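Local coordinates for protein putative amidohydrolase/peptidase (PDB 4WJB) that probably hydrolyses carbon-nitrogen bonds other than peptide bonds, as a zinc-dependent amidohydrolase of the peptidase M20 family, at residues F336-V341 against A373-R378; R248-V253 against T289-C294; P17-D22 against V412-V417; A256-F261 against A313-E318; A153-G158 against E189-Y194. All coordinates share one frame; numbering follows the deposited sequence.

Overall arrangement
The five contacts divide between the two lobes of an M20 subunit. Contacts 1, 3 and 5 lie in or beside the zinc-binding catalytic domain, while contacts 2 and 4 sit in the dimerisation domain, share helix 251-268 and have centres 17 Å apart; both touch the second subunit. Contact 1 joins strand 329-342, which follows helix 305-326 of contact 4, to helix 372-376, and lies near the metal site, the C374 side chain being about 10 Å from the zinc. Contact 5 packs directly on contact 1 through Y375 and S157. Contact 3 closes almost the whole chain, its centre 59 Å from that of contact 2.

Contact 1 of 5, residues F336-V341 against A373-R378; sequences FTYAPV and ACYVAR
The end of strand 329-342 passes the short helix 372-376 at a distance, the backbones coming nearest at V341 and C374, whose CA atoms are 6.4 Å apart. Two side chains of the strand segment bridge this gap. V341 directs its CG1 methyl, anti to its own backbone N (chi1 -178°), at the chain around C374 and A377: the methyl lies 3.4 Å from C374 O and 3.9 Å from A377 CB, so it touches a carbonyl and a methyl at once. Y338 extends from the strand with CG likewise anti to the backbone N, and its ring reaches across until the hydroxyl is 3.9 Å from Y375 CE1; the two tyrosines cross obliquely, tip against ring. From the helix, Y375 also packs on S157 of helix 151-157. Backbone hydrogen bonds of Y338 with Q226 and of V341 with G223 tie the 336-341 segment to strand 217-234. A water connects the polar ends: it is 2.5 Å from Y338 OH and accepts a hydrogen bond from R378 NH2 at 3.0 Å, lying in the guanidinium plane. R378 reaches it with a chain extended beyond CG. The direct contact is small (192 Å² buried) and mixes one methyl-methyl touch with carbon-oxygen packing, while the hydrogen-bonded link runs through a water shared by the phenol and the guanidinium.

Contact 2 of 5, residues R248-V253 against T289-C294; sequences RRDALV and TVPGGC
A251 N donates to P291 O at 2.9 Å, the bond that ties the start of helix 251-268 to strand 289-302; it is fairly straight (162° at the hydrogen), and the donor stands above the carbonyl plane. Next to it the A251 methyl rests on the backbone of G292 and G293, 3.6 Å from G293 N. P291 meets two residues: CD is 3.4 Å from D250 OD1, and CG is 3.7 Å from L252 CB. V290 splits its methyls, CG1 meeting D250 CB and CG2 lying over one face of the R248 guanidinium, 3.6 Å from R248 CZ, while C294 SG packs on L252 CD1. D250 is held in place by its role as N-cap: with CG anti to the backbone N (chi1 -166°), OD1 accepts from V253 N at 3.1 Å, and weakly from L252 N. R248, extended from CG to NE, is held by T243 O through NE and by T276 of the second subunit through NH1. L252 and P291 both pack on V277 of that subunit. Strand 289-302 carries a classic bulge, G292 and G293 standing together opposite R283 of strand 274-283. Such a capped helix start laid on a bulged strand belongs here to the M20 dimerisation domain.

Contact 3 of 5, residues P17-D22 against V412-V417; sequences PRVDGD and VLLRAV
Apolar packing centres on the L414 CD2 methyl. With CG anti to the backbone N (chi1 170°), L414 projects from helix 403-421 towards the N-terminal segment, and CD2 fits against the bend of the chain: it is 3.6 Å from P17 O, 3.8 Å from R18 C and 3.8 Å from V19 CG1. The proline ring reaches the same methyl less closely, CB being 4.1 Å from L414 CD2. V19 and L414 lie alongside each other, pointing in opposite senses, so V19 CG1 also meets L414 CB. The chain thus lays its first modelled residues across the C-terminal helix, joining the two ends of the catalytic domain before helix 21-31 begins; D20, the N-cap of that helix, accepts from R23 N through OD1. L414 also packs on V118 and L122 of helix 109-124. The polar contacts are looser. R415, its chain bent at chi2 and chi3, brings NH2 to 3.8 Å from P17 O, which lies near the guanidinium plane at its edge, too far for a hydrogen bond. R18 is likewise bent, and its CD approaches R415 NH2 at 4.0 Å. The like-charged guanidinium groups are not in contact, R18 NE lying 5.0 Å from R415 NH2. R18 NH2 makes a salt bridge with D411, whose other carboxylate oxygen accepts from V19 N.

Contact 4 of 5, residues A256-F261 against A313-E318; sequences ARMISF and AALRAE
Helices 251-268 and 305-326 of the dimerisation domain run nearly antiparallel, their short segments crossing at 157° with axes 11.0 Å apart, and side chains rather than backbones fill the space between them. E318 and F261 form the centre of the contact. The CB of E318 comes within 3.4 Å of F261 CE2, over the ring face. CG, anti to the backbone N, sits over the middle of the ring, 3.6 Å from the F261 centroid and 14° off the ring normal, a CH-pi contact. The chain then bends at chi2, so that the carboxylate stacks on the ring with the planes only 24° apart; OE2 makes a salt bridge with R321, one turn on. F261 lies on this methylene pair with CG anti to its own backbone N, and the CE2 end of the ring reaches A314 O at 3.7 Å. M258, bent at chi2 and chi3, packs across L315 at about a right angle. Strand 289-302 adds F296 against M258, and V298 and F300 against L315. Helix 251-268 also packs on the second subunit, where R257 forms a salt bridge with E263 of that subunit. At the tip of the methionine, M258 CE touches L315 CD1 at 3.7 Å.

Contact 5 of 5, residues A153-G158 against E189-Y194; sequences AGVFSG and EPVGGY
The main bump is the F156 ring, near the end of helix 151-157, and the hollow that takes it is built by V191, G192 and Y194 of the loop before strand 198-204. With CG anti to the backbone N (chi1 -175°), the phenyl turns one face to the glycine: G192 CA sits over it, 3.8 Å from the F156 centroid and 24° off the ring normal, a CH-pi contact. G192, with positive phi, brings its backbone directly against the helix, where F156 CA and G192 CA are 4.3 Å apart. Y194 closes the hollow at the far rim. Its ring, with CG in the crowded position between backbone N and carbonyl carbon, receives the edge of F156 in an offset edge-to-face pair, planes at 89°, and its OH meets F156 CE2 at 3.4 Å; that hydroxyl is hydrogen-bonded to R70. On the other flank the V191 CG1 methyl wedges beside the helix, 3.7 Å from V155 CG1 and 3.7 Å from F156 N. A water fills the notch next to the glycines, donating to F156 O and accepting from G193 N. W138 meets F156 edge-to-face, and F78 packs on both F156 and Y194. G158, with positive phi, follows the helix in a Schellman motif, and the whole is an aromatic cluster joining helix 151-157 to the loop before strand 198-204 in the M20 catalytic domain.

Contact 1 of 5, residues F336-V341 against A373-R378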
# COMPACT_ATOMS: atom_id res chain seq x y z
N PHE A 336 1.59 1.56 -20.58
CA PHE A 336 1.30 2.77 -21.33
C PHE A 336 2.58 3.42 -21.83
O PHE A 336 3.56 3.53 -21.10
CB PHE A 336 0.51 3.77 -20.47
CG PHE A 336 0.14 5.04 -21.20
CD1 PHE A 336 -0.71 5.02 -22.29
CD2 PHE A 336 0.64 6.27 -20.77
CE1 PHE A 336 -1.04 6.18 -22.96
CE2 PHE A 336 0.31 7.44 -21.44
CZ PHE A 336 -0.54 7.39 -22.53
N THR A 337 2.54 3.84 -23.09
CA THR A 337 3.65 4.52 -23.74
C THR A 337 3.13 5.76 -24.46
O THR A 337 2.15 5.69 -25.20
CB THR A 337 4.37 3.61 -24.75
OG1 THR A 337 4.74 2.39 -24.12
CG2 THR A 337 5.60 4.30 -25.30
N TYR A 338 3.79 6.90 -24.24
CA TYR A 338 3.39 8.16 -24.87
C TYR A 338 4.63 8.94 -25.30
O TYR A 338 5.45 9.31 -24.47
CB TYR A 338 2.54 8.99 -23.91
CG TYR A 338 1.97 10.27 -24.50
CD1 TYR A 338 0.85 10.24 -25.33
CD2 TYR A 338 2.53 11.50 -24.21
CE1 TYR A 338 0.32 11.40 -25.86
CE2 TYR A 338 2.01 12.68 -24.74
CZ TYR A 338 0.90 12.62 -25.57
OH TYR A 338 0.39 13.79 -26.09
N ALA A 339 4.76 9.17 -26.60
CA ALA A 339 5.92 9.88 -27.13
C ALA A 339 5.89 11.36 -26.74
O ALA A 339 4.82 11.98 -26.68
CB ALA A 339 6.00 9.73 -28.65
N PRO A 340 7.07 11.94 -26.47
CA PRO A 340 7.17 13.36 -26.14
C PRO A 340 6.67 14.23 -27.28
O PRO A 340 6.74 13.83 -28.45
CB PRO A 340 8.67 13.56 -25.91
CG PRO A 340 9.21 12.19 -25.61
CD PRO A 340 8.39 11.27 -26.44
N VAL A 341 6.15 15.40 -26.94
CA VAL A 341 5.65 16.32 -27.95
C VAL A 341 6.52 17.57 -27.97
O VAL A 341 6.29 18.51 -27.22
CB VAL A 341 4.18 16.72 -27.69
CG1 VAL A 341 3.67 17.64 -28.79
CG2 VAL A 341 3.31 15.47 -27.59
N ALA A 373 -3.04 21.98 -27.35
CA ALA A 373 -1.92 22.32 -28.22
C ALA A 373 -0.99 21.13 -28.47
O ALA A 373 -0.33 21.08 -29.51
CB ALA A 373 -1.12 23.48 -27.63
N CYS A 374 -0.95 20.19 -27.53
CA CYS A 374 -0.10 19.01 -27.67
C CYS A 374 -0.53 18.17 -28.88
O CYS A 374 0.31 17.57 -29.55
CB CYS A 374 -0.14 18.16 -26.39
SG CYS A 374 0.58 19.00 -24.96
N TYR A 375 -1.83 18.14 -29.15
CA TYR A 375 -2.36 17.42 -30.30
C TYR A 375 -2.27 18.28 -31.56
O TYR A 375 -1.93 17.79 -32.64
CB TYR A 375 -3.82 16.99 -30.05
CG TYR A 375 -3.99 15.81 -29.10
CD1 TYR A 375 -2.91 15.01 -28.74
CD2 TYR A 375 -5.24 15.48 -28.59
CE1 TYR A 375 -3.07 13.93 -27.88
CE2 TYR A 375 -5.41 14.41 -27.73
CZ TYR A 375 -4.32 13.63 -27.38
OH TYR A 375 -4.49 12.56 -26.53
N VAL A 376 -2.54 19.57 -31.42
CA VAL A 376 -2.52 20.49 -32.56
C VAL A 376 -1.11 20.54 -33.14
O VAL A 376 -0.93 20.77 -34.34
CB VAL A 376 -3.01 21.89 -32.16
CG1 VAL A 376 -2.97 22.87 -33.35
CG2 VAL A 376 -4.42 21.79 -31.61
N ALA A 377 -0.11 20.30 -32.30
CA ALA A 377 1.28 20.25 -32.74
C ALA A 377 1.50 19.22 -33.86
O ALA A 377 2.45 19.34 -34.63
CB ALA A 377 2.20 19.97 -31.56
N ARG A 378 0.62 18.23 -33.95
CA ARG A 378 0.71 17.21 -35.00
C ARG A 378 0.34 17.73 -36.39
O ARG A 378 0.76 17.17 -37.40
CB ARG A 378 -0.20 16.02 -34.69
CG ARG A 378 0.16 15.26 -33.43
CD ARG A 378 -0.65 13.99 -33.33
NE ARG A 378 -0.49 13.36 -32.02
CZ ARG A 378 -0.88 12.13 -31.73
NH1 ARG A 378 -1.45 11.37 -32.66
NH2 ARG A 378 -0.70 11.65 -30.50
O HOH W 1 0.68 13.49 -28.53

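Contact 2 of 5, residues R248-V253 against T289-C294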
# COMPACT_ATOMS: atom_id res chain seq x y z
N ARG A 248 13.71 -15.02 5.29
CA ARG A 248 12.60 -14.22 4.76
C ARG A 248 12.69 -13.90 3.27
O ARG A 248 13.77 -13.67 2.72
CB ARG A 248 12.49 -12.91 5.54
CG ARG A 248 12.21 -13.12 7.02
CD ARG A 248 11.90 -11.81 7.70
NE ARG A 248 11.48 -12.00 9.08
CZ ARG A 248 10.94 -11.04 9.83
NH1 ARG A 248 10.77 -9.83 9.32
NH2 ARG A 248 10.58 -11.29 11.08
N ARG A 249 11.52 -13.90 2.63
CA ARG A 249 11.36 -13.42 1.27
C ARG A 249 10.33 -12.30 1.29
O ARG A 249 9.19 -12.46 0.85
CB ARG A 249 10.91 -14.55 0.33
CG ARG A 249 11.94 -15.66 0.16
CD ARG A 249 13.22 -15.12 -0.47
NE ARG A 249 14.18 -16.18 -0.76
CZ ARG A 249 15.15 -16.56 0.07
NH1 ARG A 249 15.28 -15.98 1.25
NH2 ARG A 249 15.98 -17.53 -0.29
N ASP A 250 10.73 -11.16 1.85
CA ASP A 250 9.83 -10.04 2.08
C ASP A 250 9.62 -9.22 0.82
O ASP A 250 10.53 -8.51 0.37
CB ASP A 250 10.37 -9.16 3.21
CG ASP A 250 9.35 -8.17 3.74
OD1 ASP A 250 8.56 -7.62 2.94
OD2 ASP A 250 9.35 -7.93 4.97
N ALA A 251 8.42 -9.32 0.25
CA ALA A 251 8.08 -8.61 -0.98
C ALA A 251 7.99 -7.10 -0.79
O ALA A 251 8.25 -6.33 -1.72
CB ALA A 251 6.77 -9.14 -1.55
N LEU A 252 7.63 -6.66 0.41
CA LEU A 252 7.48 -5.23 0.67
C LEU A 252 8.84 -4.54 0.79
O LEU A 252 8.99 -3.39 0.39
CB LEU A 252 6.65 -4.98 1.92
CG LEU A 252 6.39 -3.51 2.27
CD1 LEU A 252 5.81 -2.75 1.08
CD2 LEU A 252 5.46 -3.41 3.46
N VAL A 253 9.82 -5.24 1.34
CA VAL A 253 11.17 -4.69 1.43
C VAL A 253 11.75 -4.54 0.02
O VAL A 253 12.42 -3.56 -0.28
CB VAL A 253 12.10 -5.55 2.30
CG1 VAL A 253 13.53 -5.02 2.22
CG2 VAL A 253 11.62 -5.55 3.75
N THR A 289 2.81 -10.26 9.88
CA THR A 289 3.34 -11.20 8.90
C THR A 289 4.29 -10.54 7.91
O THR A 289 4.15 -9.37 7.57
CB THR A 289 2.22 -11.90 8.10
OG1 THR A 289 1.75 -11.03 7.06
CG2 THR A 289 1.06 -12.28 9.00
N VAL A 290 5.28 -11.31 7.46
CA VAL A 290 6.16 -10.89 6.38
C VAL A 290 5.38 -10.92 5.08
O VAL A 290 4.87 -11.97 4.69
CB VAL A 290 7.39 -11.81 6.27
CG1 VAL A 290 8.26 -11.39 5.10
CG2 VAL A 290 8.17 -11.83 7.59
N PRO A 291 5.27 -9.76 4.40
CA PRO A 291 4.51 -9.66 3.15
C PRO A 291 5.06 -10.56 2.05
O PRO A 291 6.25 -10.47 1.73
CB PRO A 291 4.66 -8.18 2.75
CG PRO A 291 4.99 -7.48 4.02
CD PRO A 291 5.82 -8.46 4.81
N GLY A 292 4.22 -11.41 1.48
CA GLY A 292 4.65 -12.33 0.45
C GLY A 292 4.32 -11.84 -0.95
O GLY A 292 4.70 -12.45 -1.95
N GLY A 293 3.60 -10.73 -1.02
CA GLY A 293 3.25 -10.14 -2.30
C GLY A 293 3.20 -8.63 -2.26
O GLY A 293 2.78 -8.04 -1.26
N CYS A 294 3.63 -7.99 -3.34
CA CYS A 294 3.55 -6.55 -3.39
C CYS A 294 3.45 -6.03 -4.81
O CYS A 294 4.31 -6.29 -5.65
CB CYS A 294 4.76 -5.92 -2.69
SG CYS A 294 4.55 -4.15 -2.40

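Contact 3 of 5, residues P17-D22 against V412-V417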
# COMPACT_ATOMS: atom_id res chain seq x y z
N PRO A 17 2.03 47.12 -30.62
CA PRO A 17 0.79 47.21 -29.84
C PRO A 17 0.92 46.57 -28.46
O PRO A 17 1.85 45.79 -28.23
CB PRO A 17 -0.23 46.45 -30.70
CG PRO A 17 0.59 45.47 -31.44
CD PRO A 17 1.90 46.15 -31.73
N ARG A 18 0.01 46.90 -27.56
CA ARG A 18 0.02 46.37 -26.20
C ARG A 18 -1.39 45.98 -25.79
O ARG A 18 -2.35 46.64 -26.18
CB ARG A 18 0.59 47.39 -25.21
CG ARG A 18 2.05 47.77 -25.43
CD ARG A 18 2.97 46.59 -25.17
NE ARG A 18 2.82 46.06 -23.81
CZ ARG A 18 3.53 46.47 -22.77
NH1 ARG A 18 4.44 47.42 -22.91
NH2 ARG A 18 3.33 45.92 -21.57
N VAL A 19 -1.52 44.93 -24.99
CA VAL A 19 -2.84 44.52 -24.52
C VAL A 19 -3.35 45.50 -23.46
O VAL A 19 -2.57 46.21 -22.82
CB VAL A 19 -2.83 43.08 -23.93
CG1 VAL A 19 -2.17 42.12 -24.90
CG2 VAL A 19 -2.13 43.05 -22.59
N ASP A 20 -4.67 45.56 -23.33
CA ASP A 20 -5.34 46.29 -22.26
C ASP A 20 -5.59 45.34 -21.09
O ASP A 20 -6.54 44.55 -21.12
CB ASP A 20 -6.66 46.88 -22.77
CG ASP A 20 -7.35 47.77 -21.74
OD1 ASP A 20 -7.13 47.60 -20.52
OD2 ASP A 20 -8.14 48.64 -22.17
N GLY A 21 -4.75 45.42 -20.07
CA GLY A 21 -4.79 44.48 -18.96
C GLY A 21 -6.08 44.53 -18.16
O GLY A 21 -6.59 43.50 -17.74
N ASP A 22 -6.61 45.73 -17.95
CA ASP A 22 -7.85 45.89 -17.21
C ASP A 22 -9.03 45.30 -17.98
O ASP A 22 -9.93 44.70 -17.39
CB ASP A 22 -8.11 47.37 -16.92
CG ASP A 22 -7.03 47.97 -16.03
OD1 ASP A 22 -6.51 47.25 -15.16
OD2 ASP A 22 -6.70 49.16 -16.22
N VAL A 412 2.61 38.70 -24.44
CA VAL A 412 3.47 37.78 -25.17
C VAL A 412 2.70 37.11 -26.31
O VAL A 412 3.21 37.01 -27.43
CB VAL A 412 4.07 36.69 -24.23
CG1 VAL A 412 4.84 35.65 -25.04
CG2 VAL A 412 4.98 37.34 -23.18
N LEU A 413 1.48 36.66 -26.03
CA LEU A 413 0.62 36.06 -27.06
C LEU A 413 0.36 37.04 -28.21
O LEU A 413 0.42 36.67 -29.38
CB LEU A 413 -0.72 35.61 -26.47
CG LEU A 413 -1.63 34.95 -27.52
CD1 LEU A 413 -1.05 33.60 -27.95
CD2 LEU A 413 -3.07 34.79 -27.05
N LEU A 414 0.06 38.28 -27.85
CA LEU A 414 -0.17 39.33 -28.83
C LEU A 414 1.02 39.48 -29.78
O LEU A 414 0.85 39.49 -31.00
CB LEU A 414 -0.45 40.66 -28.13
CG LEU A 414 -0.46 41.91 -29.03
CD1 LEU A 414 -1.53 41.81 -30.12
CD2 LEU A 414 -0.65 43.18 -28.20
N ARG A 415 2.23 39.57 -29.23
CA ARG A 415 3.41 39.78 -30.06
C ARG A 415 3.76 38.55 -30.88
O ARG A 415 4.19 38.66 -32.03
CB ARG A 415 4.60 40.19 -29.20
CG ARG A 415 4.36 41.47 -28.43
CD ARG A 415 4.85 42.68 -29.20
NE ARG A 415 6.21 43.04 -28.78
CZ ARG A 415 6.52 44.16 -28.13
NH1 ARG A 415 7.77 44.39 -27.77
NH2 ARG A 415 5.58 45.07 -27.84
N ALA A 416 3.60 37.37 -30.29
CA ALA A 416 3.84 36.11 -30.99
C ALA A 416 2.88 35.95 -32.17
O ALA A 416 3.30 35.64 -33.29
CB ALA A 416 3.71 34.93 -30.03
N VAL A 417 1.59 36.14 -31.91
CA VAL A 417 0.57 36.00 -32.94
C VAL A 417 0.79 37.02 -34.03
O VAL A 417 0.71 36.71 -35.23
CB VAL A 417 -0.85 36.16 -32.35
CG1 VAL A 417 -1.88 36.38 -33.47
CG2 VAL A 417 -1.21 34.95 -31.51

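Contact 4 of 5, residues A256-F261 against A313-E318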
# COMPACT_ATOMS: atom_id res chain seq x y z
N ALA A 256 10.24 -1.52 -1.42
CA ALA A 256 10.87 -0.35 -0.81
C ALA A 256 12.17 0.01 -1.52
O ALA A 256 12.42 1.18 -1.81
CB ALA A 256 11.12 -0.59 0.67
N ARG A 257 12.98 -1.00 -1.79
CA ARG A 257 14.22 -0.81 -2.53
C ARG A 257 13.96 -0.18 -3.90
O ARG A 257 14.69 0.71 -4.32
CB ARG A 257 14.96 -2.14 -2.70
CG ARG A 257 15.44 -2.76 -1.41
CD ARG A 257 16.07 -4.13 -1.67
NE ARG A 257 16.41 -4.83 -0.43
CZ ARG A 257 17.64 -4.89 0.07
NH1 ARG A 257 18.65 -4.31 -0.55
NH2 ARG A 257 17.86 -5.55 1.20
N MET A 258 12.91 -0.64 -4.58
CA MET A 258 12.59 -0.14 -5.91
C MET A 258 12.02 1.28 -5.86
O MET A 258 12.31 2.10 -6.74
CB MET A 258 11.60 -1.07 -6.61
CG MET A 258 12.15 -2.44 -6.95
SD MET A 258 13.69 -2.37 -7.89
CE MET A 258 13.16 -1.46 -9.34
N ILE A 259 11.21 1.56 -4.85
CA ILE A 259 10.62 2.88 -4.66
C ILE A 259 11.72 3.92 -4.45
O ILE A 259 11.70 5.00 -5.05
CB ILE A 259 9.65 2.89 -3.46
CG1 ILE A 259 8.43 2.02 -3.76
CG2 ILE A 259 9.20 4.30 -3.12
CD1 ILE A 259 7.51 1.79 -2.58
N SER A 260 12.70 3.57 -3.62
CA SER A 260 13.84 4.44 -3.37
C SER A 260 14.67 4.65 -4.63
O SER A 260 15.18 5.74 -4.88
CB SER A 260 14.72 3.87 -2.25
OG SER A 260 14.01 3.79 -1.03
N PHE A 261 14.79 3.58 -5.42
CA PHE A 261 15.59 3.67 -6.65
C PHE A 261 14.89 4.52 -7.70
O PHE A 261 15.55 5.24 -8.45
CB PHE A 261 15.87 2.28 -7.22
CG PHE A 261 16.81 2.30 -8.39
CD1 PHE A 261 18.14 2.61 -8.21
CD2 PHE A 261 16.36 2.03 -9.67
CE1 PHE A 261 19.02 2.64 -9.28
CE2 PHE A 261 17.23 2.06 -10.75
CZ PHE A 261 18.56 2.37 -10.56
N ALA A 313 15.49 1.15 -19.25
CA ALA A 313 16.58 0.19 -19.11
C ALA A 313 17.07 0.13 -17.66
O ALA A 313 17.33 -0.95 -17.13
CB ALA A 313 17.72 0.55 -20.05
N ALA A 314 17.19 1.30 -17.03
CA ALA A 314 17.71 1.36 -15.66
C ALA A 314 16.76 0.68 -14.67
O ALA A 314 17.20 -0.06 -13.79
CB ALA A 314 17.96 2.80 -15.26
N LEU A 315 15.47 0.95 -14.83
CA LEU A 315 14.45 0.35 -13.98
C LEU A 315 14.44 -1.17 -14.11
O LEU A 315 14.41 -1.88 -13.10
CB LEU A 315 13.07 0.91 -14.33
CG LEU A 315 11.86 0.29 -13.62
CD1 LEU A 315 11.89 0.56 -12.13
CD2 LEU A 315 10.56 0.80 -14.23
N ARG A 316 14.46 -1.65 -15.34
CA ARG A 316 14.43 -3.09 -15.61
C ARG A 316 15.70 -3.78 -15.12
O ARG A 316 15.65 -4.91 -14.64
CB ARG A 316 14.23 -3.35 -17.11
CG ARG A 316 12.86 -2.95 -17.62
CD ARG A 316 12.74 -3.11 -19.13
NE ARG A 316 11.40 -2.76 -19.60
CZ ARG A 316 10.39 -3.63 -19.68
NH1 ARG A 316 10.57 -4.89 -19.33
NH2 ARG A 316 9.20 -3.23 -20.12
N ALA A 317 16.84 -3.10 -15.23
CA ALA A 317 18.11 -3.66 -14.79
C ALA A 317 18.14 -3.79 -13.27
O ALA A 317 18.55 -4.82 -12.74
CB ALA A 317 19.27 -2.81 -15.28
N GLU A 318 17.70 -2.75 -12.58
CA GLU A 318 17.74 -2.75 -11.12
C GLU A 318 16.70 -3.71 -10.55
O GLU A 318 16.95 -4.36 -9.54
CB GLU A 318 17.51 -1.34 -10.57
CG GLU A 318 17.58 -1.25 -9.04
CD GLU A 318 18.97 -1.51 -8.48
OE1 GLU A 318 19.93 -1.66 -9.26
OE2 GLU A 318 19.11 -1.55 -7.24

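Contact 5 of 5, residues A153-G158 against E189-Y194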
# COMPACT_ATOMS: atom_id res chain seq x y z
N ALA A 153 -9.79 18.61 -30.01
CA ALA A 153 -8.52 18.96 -30.64
C ALA A 153 -7.91 17.68 -31.20
O ALA A 153 -7.19 17.71 -32.19
CB ALA A 153 -7.59 19.63 -29.64
N GLY A 154 -8.23 16.55 -30.56
CA GLY A 154 -7.79 15.25 -31.04
C GLY A 154 -8.34 14.92 -32.42
O GLY A 154 -7.58 14.54 -33.31
N VAL A 155 -9.65 15.06 -32.59
CA VAL A 155 -10.26 14.86 -33.91
C VAL A 155 -9.67 15.85 -34.92
O VAL A 155 -9.37 15.49 -36.06
CB VAL A 155 -11.79 15.04 -33.87
CG1 VAL A 155 -12.39 14.82 -35.26
CG2 VAL A 155 -12.41 14.07 -32.87
N PHE A 156 -9.49 17.09 -34.48
CA PHE A 156 -8.91 18.13 -35.33
C PHE A 156 -7.52 17.72 -35.81
O PHE A 156 -7.11 18.05 -36.93
CB PHE A 156 -8.83 19.46 -34.56
CG PHE A 156 -8.35 20.63 -35.38
CD1 PHE A 156 -7.00 20.88 -35.54
CD2 PHE A 156 -9.27 21.50 -35.98
CE1 PHE A 156 -6.56 21.97 -36.29
CE2 PHE A 156 -8.84 22.59 -36.72
CZ PHE A 156 -7.48 22.82 -36.88
N SER A 157 -6.81 16.97 -34.97
CA SER A 157 -5.40 16.69 -35.20
C SER A 157 -5.11 15.27 -35.64
O SER A 157 -3.95 14.88 -35.77
CB SER A 157 -4.61 17.00 -33.92
OG SER A 157 -4.87 18.33 -33.48
N GLY A 158 -6.15 14.48 -35.89
CA GLY A 158 -5.98 13.13 -36.39
C GLY A 158 -5.75 12.08 -35.32
O GLY A 158 -5.49 10.92 -35.63
N GLU A 189 -18.87 22.95 -40.34
CA GLU A 189 -17.51 22.94 -40.86
C GLU A 189 -16.82 21.60 -40.63
O GLU A 189 -17.04 20.94 -39.61
CB GLU A 189 -16.66 24.06 -40.24
CG GLU A 189 -17.19 25.47 -40.48
CD GLU A 189 -17.09 25.90 -41.93
OE1 GLU A 189 -16.24 25.36 -42.68
OE2 GLU A 189 -17.88 26.78 -42.33
N PRO A 190 -15.97 21.19 -41.58
CA PRO A 190 -15.14 20.01 -41.36
C PRO A 190 -14.22 20.24 -40.17
O PRO A 190 -13.80 21.38 -39.92
CB PRO A 190 -14.35 19.88 -42.66
CG PRO A 190 -15.13 20.64 -43.67
CD PRO A 190 -15.76 21.77 -42.92
N VAL A 191 -13.92 19.18 -39.43
CA VAL A 191 -13.03 19.27 -38.29
C VAL A 191 -11.59 19.06 -38.74
O VAL A 191 -11.20 17.96 -39.12
CB VAL A 191 -13.38 18.23 -37.20
CG1 VAL A 191 -12.54 18.47 -35.95
CG2 VAL A 191 -14.86 18.27 -36.87
N GLY A 192 -10.79 20.12 -38.70
CA GLY A 192 -9.40 20.03 -39.14
C GLY A 192 -9.28 19.75 -40.63
O GLY A 192 -10.22 19.99 -41.40
N GLY A 193 -8.11 19.26 -41.03
CA GLY A 193 -7.88 18.90 -42.42
C GLY A 193 -7.52 20.05 -43.35
O GLY A 193 -7.59 19.90 -44.57
N TYR A 194 -7.15 21.19 -42.78
CA TYR A 194 -6.73 22.34 -43.59
C TYR A 194 -5.42 22.92 -43.05
O TYR A 194 -5.13 22.77 -41.86
CB TYR A 194 -7.83 23.41 -43.63
CG TYR A 194 -8.19 23.96 -42.28
CD1 TYR A 194 -7.48 25.01 -41.71
CD2 TYR A 194 -9.26 23.42 -41.56
CE1 TYR A 194 -7.81 25.51 -40.46
CE2 TYR A 194 -9.60 23.91 -40.31
CZ TYR A 194 -8.87 24.95 -39.77
OH TYR A 194 -9.21 25.44 -38.53
O HOH W 2 -6.01 19.52 -39.11